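Local structure of mannose-specific lectin 3 chain 2 (3MEZ) at residues 18-23 with 27-32; 46-51 with 78-83. The protein probably binds mannose, and probably agglutinates trypsin-treated rabbit erythrocytes weakly, as one chain of a heterotetrameric bulb-type lectin. All coordinates share one frame; numbering follows the deposited sequence.

Interaction 1: 18-23 with 27-32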
loop_
_atom_site.group_PDB
_atom_site.type_symbol
_atom_site.label_atom_id
_atom_site.label_comp_id
_atom_site.label_asym_id
_atom_site.label_seq_id
_atom_site.Cartn_x
_atom_site.Cartn_y
_atom_site.Cartn_z
ATOM N N ASN B 18 -1.968 8.643 -9.417
ATOM C CA ASN B 18 -0.889 8.522 -10.387
ATOM C C ASN B 18 0.100 7.394 -10.149
ATOM O O ASN B 18 1.052 7.281 -10.835
ATOM C CB ASN B 18 -0.150 9.813 -10.554
ATOM C CG ASN B 18 -1.042 10.930 -10.905
ATOM O OD1 ASN B 18 -1.828 10.829 -11.793
ATOM N ND2 ASN B 18 -0.911 12.007 -10.214
ATOM N N ALA B 19 -0.211 6.532 -9.212
ATOM C CA ALA B 19 0.522 5.305 -9.035
ATOM C C ALA B 19 0.446 4.442 -10.312
ATOM O O ALA B 19 -0.492 4.502 -11.010
ATOM C CB ALA B 19 -0.014 4.578 -7.913
ATOM N N GLN B 20 1.488 3.684 -10.596
ATOM C CA GLN B 20 1.547 2.906 -11.800
ATOM C C GLN B 20 2.215 1.551 -11.691
ATOM O O GLN B 20 2.943 1.275 -10.774
ATOM C CB GLN B 20 2.225 3.687 -12.913
ATOM C CG GLN B 20 3.679 3.908 -12.701
ATOM C CD GLN B 20 4.363 4.691 -13.811
ATOM O OE1 GLN B 20 3.928 5.725 -14.214
ATOM N NE2 GLN B 20 5.442 4.183 -14.268
ATOM N N LEU B 21 1.920 0.735 -12.686
ATOM C CA LEU B 21 2.719 -0.394 -13.064
ATOM C C LEU B 21 3.510 0.026 -14.283
ATOM O O LEU B 21 3.053 0.822 -15.041
ATOM C CB LEU B 21 1.891 -1.595 -13.415
ATOM C CG LEU B 21 0.875 -2.168 -12.454
ATOM C CD1 LEU B 21 0.185 -3.329 -12.992
ATOM C CD2 LEU B 21 1.451 -2.473 -11.133
ATOM N N ALA B 22 4.711 -0.500 -14.414
ATOM C CA ALA B 22 5.617 -0.168 -15.475
ATOM C C ALA B 22 6.434 -1.357 -15.924
ATOM O O ALA B 22 6.884 -2.098 -15.115
ATOM C CB ALA B 22 6.532 0.889 -15.011
ATOM N N THR B 23 6.634 -1.495 -17.227
ATOM C CA THR B 23 7.658 -2.339 -17.807
ATOM C C THR B 23 8.081 -1.830 -19.168
ATOM O O THR B 23 7.264 -1.450 -19.945
ATOM C CB THR B 23 7.249 -3.806 -17.880
ATOM O OG1 THR B 23 8.349 -4.590 -18.314
ATOM C CG2 THR B 23 6.183 -4.006 -18.815
ATOM N N SER B 27 3.420 1.802 -19.288
ATOM C CA SER B 27 2.900 2.034 -17.964
ATOM C C SER B 27 1.377 1.909 -17.860
ATOM O O SER B 27 0.677 2.265 -18.749
ATOM C CB SER B 27 3.353 3.394 -17.480
ATOM O OG SER B 27 2.890 4.416 -18.301
ATOM N N LEU B 28 0.889 1.406 -16.754
ATOM C CA LEU B 28 -0.511 1.489 -16.440
ATOM C C LEU B 28 -0.690 2.406 -15.282
ATOM O O LEU B 28 -0.341 2.041 -14.217
ATOM C CB LEU B 28 -0.986 0.123 -16.027
ATOM C CG LEU B 28 -2.334 -0.544 -16.271
ATOM C CD1 LEU B 28 -2.803 -1.301 -15.118
ATOM C CD2 LEU B 28 -3.392 0.327 -16.816
ATOM N N VAL B 29 -1.286 3.558 -15.520
ATOM C CA VAL B 29 -1.465 4.610 -14.519
ATOM C C VAL B 29 -2.915 4.825 -14.043
ATOM O O VAL B 29 -3.795 5.015 -14.820
ATOM C CB VAL B 29 -0.978 5.972 -15.045
ATOM C CG1 VAL B 29 -1.009 6.970 -13.979
ATOM C CG2 VAL B 29 0.392 5.888 -15.628
ATOM N N MET B 30 -3.117 4.794 -12.740
ATOM C CA MET B 30 -4.372 5.208 -12.163
ATOM C C MET B 30 -4.219 6.680 -11.876
ATOM O O MET B 30 -3.700 7.080 -10.882
ATOM C CB MET B 30 -4.695 4.442 -10.902
ATOM C CG MET B 30 -5.979 4.805 -10.276
ATOM S SD MET B 30 -7.401 4.371 -11.292
ATOM C CE MET B 30 -8.163 5.876 -11.552
ATOM N N ARG B 31 -4.677 7.469 -12.816
ATOM C CA ARG B 31 -4.508 8.897 -12.816
ATOM C C ARG B 31 -5.342 9.615 -11.769
ATOM O O ARG B 31 -6.349 9.134 -11.346
ATOM C CB ARG B 31 -4.803 9.458 -14.208
ATOM C CG ARG B 31 -3.905 8.984 -15.320
ATOM C CD ARG B 31 -4.235 9.653 -16.647
ATOM N NE ARG B 31 -3.167 9.495 -17.622
ATOM C CZ ARG B 31 -3.206 9.870 -18.895
ATOM N NH1 ARG B 31 -4.257 10.439 -19.397
ATOM N NH2 ARG B 31 -2.173 9.688 -19.652
ATOM N N ASP B 32 -4.911 10.814 -11.421
ATOM C CA ASP B 32 -5.585 11.645 -10.449
ATOM C C ASP B 32 -6.922 12.191 -10.954
ATOM O O ASP B 32 -7.589 12.862 -10.243
ATOM C CB ASP B 32 -4.696 12.770 -9.925
ATOM C CG ASP B 32 -4.156 13.655 -11.012
ATOM O OD1 ASP B 32 -4.784 13.808 -12.043
ATOM O OD2 ASP B 32 -3.077 14.179 -10.852
#
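The antiparallel beta hairpin of strands 20-23 and 26-30 is held by backbone pairing along its length and by an asparagine-aspartate contact at the end away from its turn. L21 and L28 form the hydrogen-bonded pair: L28 N gives to L21 O over 2.8 Å, and L21 N returns the bond to L28 O over 3.0 Å. Q20/V29 and A22/S27 flank them as non-hydrogen-bonded pairs. Beyond Q20 the ladder continues, with M30 N bonded to A19 O at 3.2 Å, almost in line with the carbonyl bond, and N18 N to M30 O at 2.8 Å. On one face the L21 and L28 side chains lie side by side and point the same way, their CD1 atoms 4.2 Å apart; L93 of strand 92-95 touches both. Q20, A22, S27 and V29 face the other side. There the Q20 chain crosses V29: OE1 of Q20 lies 3.8 Å from CG2 of V29, while NE2 of Q20 comes against CB of S27. With CG between the backbone N and carbonyl carbon (chi1 69°), the otherwise extended Q20 chain is carried along this face. N18 closes the far end with both ends of its amide: N18 OD1 accepts D32 N from above the carbonyl plane (3.1 Å), and N18 ND2 gives to D32 OD2 in a nearly straight bond (3.1 Å). This second bond runs within the amide plane but meets the carboxylate from above, the two planes being 72° apart. With OD1 and ND2 both engaged by D32, rotation of the amide is restrained. Strand 36-40 flanks strand 26-30 on its other side. A hairpin at the border of a four-stranded antiparallel sheet, with leucines facing a neighbouring sheet, is characteristic of the beta-prism II fold of bulb-type lectins.

Interaction 2: 46-51 with 78-83. Unlike the reference sequence in segment 46-51: V47 (reference Ser). Unlike the reference sequence in segment 78-83: T78 (reference Ser).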
loop_
_atom_site.group_PDB
_atom_site.type_symbol
_atom_site.label_atom_id
_atom_site.label_comp_id
_atom_site.label_asym_id
_atom_site.label_seq_id
_atom_site.Cartn_x
_atom_site.Cartn_y
_atom_site.Cartn_z
ATOM N N ILE B 46 -1.694 6.259 -26.067
ATOM C CA ILE B 46 -2.567 5.528 -25.202
ATOM C C ILE B 46 -2.990 4.236 -25.837
ATOM O O ILE B 46 -3.653 4.249 -26.819
ATOM C CB ILE B 46 -3.822 6.338 -25.000
ATOM C CG1 ILE B 46 -3.507 7.633 -24.257
ATOM C CG2 ILE B 46 -4.859 5.535 -24.309
ATOM C CD1 ILE B 46 -4.586 8.124 -23.504
ATOM N N VAL B 47 -2.522 3.120 -25.324
ATOM C CA VAL B 47 -2.985 1.799 -25.743
ATOM C C VAL B 47 -4.407 1.389 -25.342
ATOM O O VAL B 47 -5.091 0.739 -26.085
ATOM C CB VAL B 47 -1.997 0.682 -25.427
ATOM C CG1 VAL B 47 -2.562 -0.628 -25.830
ATOM C CG2 VAL B 47 -0.722 0.890 -26.152
ATOM N N TRP B 48 -4.794 1.721 -24.127
ATOM C CA TRP B 48 -6.098 1.415 -23.576
ATOM C C TRP B 48 -6.379 2.401 -22.473
ATOM O O TRP B 48 -5.465 2.866 -21.855
ATOM C CB TRP B 48 -6.083 0.017 -22.996
ATOM C CG TRP B 48 -7.310 -0.459 -22.407
ATOM C CD1 TRP B 48 -8.263 -1.156 -23.020
ATOM C CD2 TRP B 48 -7.729 -0.325 -21.054
ATOM N NE1 TRP B 48 -9.253 -1.454 -22.169
ATOM C CE2 TRP B 48 -8.951 -0.953 -20.945
ATOM C CE3 TRP B 48 -7.191 0.282 -19.933
ATOM C CZ2 TRP B 48 -9.649 -0.995 -19.766
ATOM C CZ3 TRP B 48 -7.874 0.245 -18.779
ATOM C CH2 TRP B 48 -9.087 -0.383 -18.690
ATOM N N GLU B 49 -7.645 2.695 -22.254
ATOM C CA GLU B 49 -8.070 3.514 -21.146
ATOM C C GLU B 49 -9.462 3.121 -20.667
ATOM O O GLU B 49 -10.242 2.599 -21.402
ATOM C CB GLU B 49 -8.004 4.980 -21.513
ATOM C CG GLU B 49 -9.071 5.435 -22.409
ATOM C CD GLU B 49 -8.971 6.885 -22.719
ATOM O OE1 GLU B 49 -9.292 7.678 -21.870
ATOM O OE2 GLU B 49 -8.568 7.232 -23.820
ATOM N N SER B 50 -9.742 3.342 -19.405
ATOM C CA SER B 50 -11.065 3.118 -18.905
ATOM C C SER B 50 -12.038 4.169 -19.421
ATOM O O SER B 50 -13.192 3.955 -19.431
ATOM C CB SER B 50 -11.077 3.047 -17.387
ATOM O OG SER B 50 -10.647 4.223 -16.850
ATOM N N GLY B 51 -11.525 5.286 -19.871
ATOM C CA GLY B 51 -12.333 6.420 -20.232
ATOM C C GLY B 51 -13.224 6.954 -19.132
ATOM O O GLY B 51 -14.358 7.210 -19.346
ATOM N N THR B 78 -18.581 2.250 -7.632
ATOM C CA THR B 78 -17.712 1.806 -8.679
ATOM C C THR B 78 -18.020 2.545 -9.962
ATOM O O THR B 78 -19.073 2.485 -10.470
ATOM C CB THR B 78 -17.817 0.321 -8.893
ATOM O OG1 THR B 78 -19.072 0.028 -9.468
ATOM C CG2 THR B 78 -17.781 -0.368 -7.640
ATOM N N VAL B 79 -17.062 3.310 -10.389
ATOM C CA VAL B 79 -16.961 4.002 -11.654
ATOM C C VAL B 79 -16.757 3.127 -12.913
ATOM O O VAL B 79 -17.165 3.487 -13.989
ATOM C CB VAL B 79 -15.908 5.067 -11.510
ATOM C CG1 VAL B 79 -15.578 5.676 -12.737
ATOM C CG2 VAL B 79 -16.437 6.133 -10.608
ATOM N N PHE B 80 -16.020 2.041 -12.774
ATOM C CA PHE B 80 -15.728 1.125 -13.866
ATOM C C PHE B 80 -15.467 -0.240 -13.287
ATOM O O PHE B 80 -14.829 -0.336 -12.309
ATOM C CB PHE B 80 -14.496 1.626 -14.622
ATOM C CG PHE B 80 -13.832 0.612 -15.486
ATOM C CD1 PHE B 80 -14.042 0.607 -16.834
ATOM C CD2 PHE B 80 -12.982 -0.314 -14.970
ATOM C CE1 PHE B 80 -13.422 -0.326 -17.628
ATOM C CE2 PHE B 80 -12.383 -1.217 -15.752
ATOM C CZ PHE B 80 -12.592 -1.218 -17.081
ATOM N N VAL B 81 -15.954 -1.295 -13.899
ATOM C CA VAL B 81 -15.525 -2.599 -13.526
ATOM C C VAL B 81 -15.260 -3.457 -14.753
ATOM O O VAL B 81 -15.928 -3.341 -15.743
ATOM C CB VAL B 81 -16.518 -3.311 -12.637
ATOM C CG1 VAL B 81 -15.928 -4.529 -12.108
ATOM C CG2 VAL B 81 -16.923 -2.475 -11.527
ATOM N N SER B 82 -14.272 -4.315 -14.669
ATOM C CA SER B 82 -14.024 -5.265 -15.707
ATOM C C SER B 82 -15.067 -6.382 -15.641
ATOM O O SER B 82 -15.776 -6.506 -14.670
ATOM C CB SER B 82 -12.594 -5.768 -15.636
ATOM O OG SER B 82 -12.398 -6.555 -14.536
ATOM N N ASN B 83 -15.170 -7.176 -16.692
ATOM C CA ASN B 83 -16.245 -8.145 -16.768
ATOM C C ASN B 83 -15.940 -9.469 -16.094
ATOM O O ASN B 83 -16.741 -10.339 -16.082
ATOM C CB ASN B 83 -16.753 -8.329 -18.194
ATOM C CG ASN B 83 -15.722 -8.881 -19.108
ATOM O OD1 ASN B 83 -14.634 -9.181 -18.715
ATOM N ND2 ASN B 83 -16.086 -9.028 -20.347
#
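W48 and F80 reach toward each other from opposite directions, bridging two sheets of the fold. The leading edge of the indole, CH2 and CZ2, meets the far carbon of the phenyl ring: W48 CH2 is 3.9 Å from F80 CZ, and that carbon lies close to the indole plane. The ring planes are 78° apart and the centroids 6.0 Å, an oblique meeting in which the phenylalanine is touched at its end. In both residues CG stands anti to the backbone N (chi1 -180° in W48, 162° in F80), which sends each ring out across the gap. S50 fills the angle between them. Its CB sits over one face of F80, 4.1 Å from the ring centroid, as a CH-pi contact, while its backbone N lies above a face of W48. The S50 hydroxyl is engaged by T52 OG1, N35 OD1 and L36 N. W105 of a lectin chain 1 subunit adds an edge-to-face contact on W48, placing this side of the pair at an interface with that subunit. W48 and F80 each belong to a classic beta bulge, V47-W48 opposite L38 and V79-F80 opposite I71, equivalent positions on the last strands of two sheets of the beta prism.

Interaction 1 joins neighbouring strands within one sheet, while interaction 2 spans from the opposite border of that same sheet, strand 45-49, to strand 78-81 of another. Accordingly the first is a continuous backbone ladder, partly buried, with leucines inward and polar groups at its end; the second is a small surface contact of aromatic rings and a serine CB, without direct polar bonds between its segments. The centres of interactions 1 and 2 are about 13 Å apart, and the two do not touch. Both also reach a chain 1 subunit: T23 OG1 bonds D1 of chain 1, and W48 packs on W105 of chain 1, so residues of each contact also take part in the tetramer.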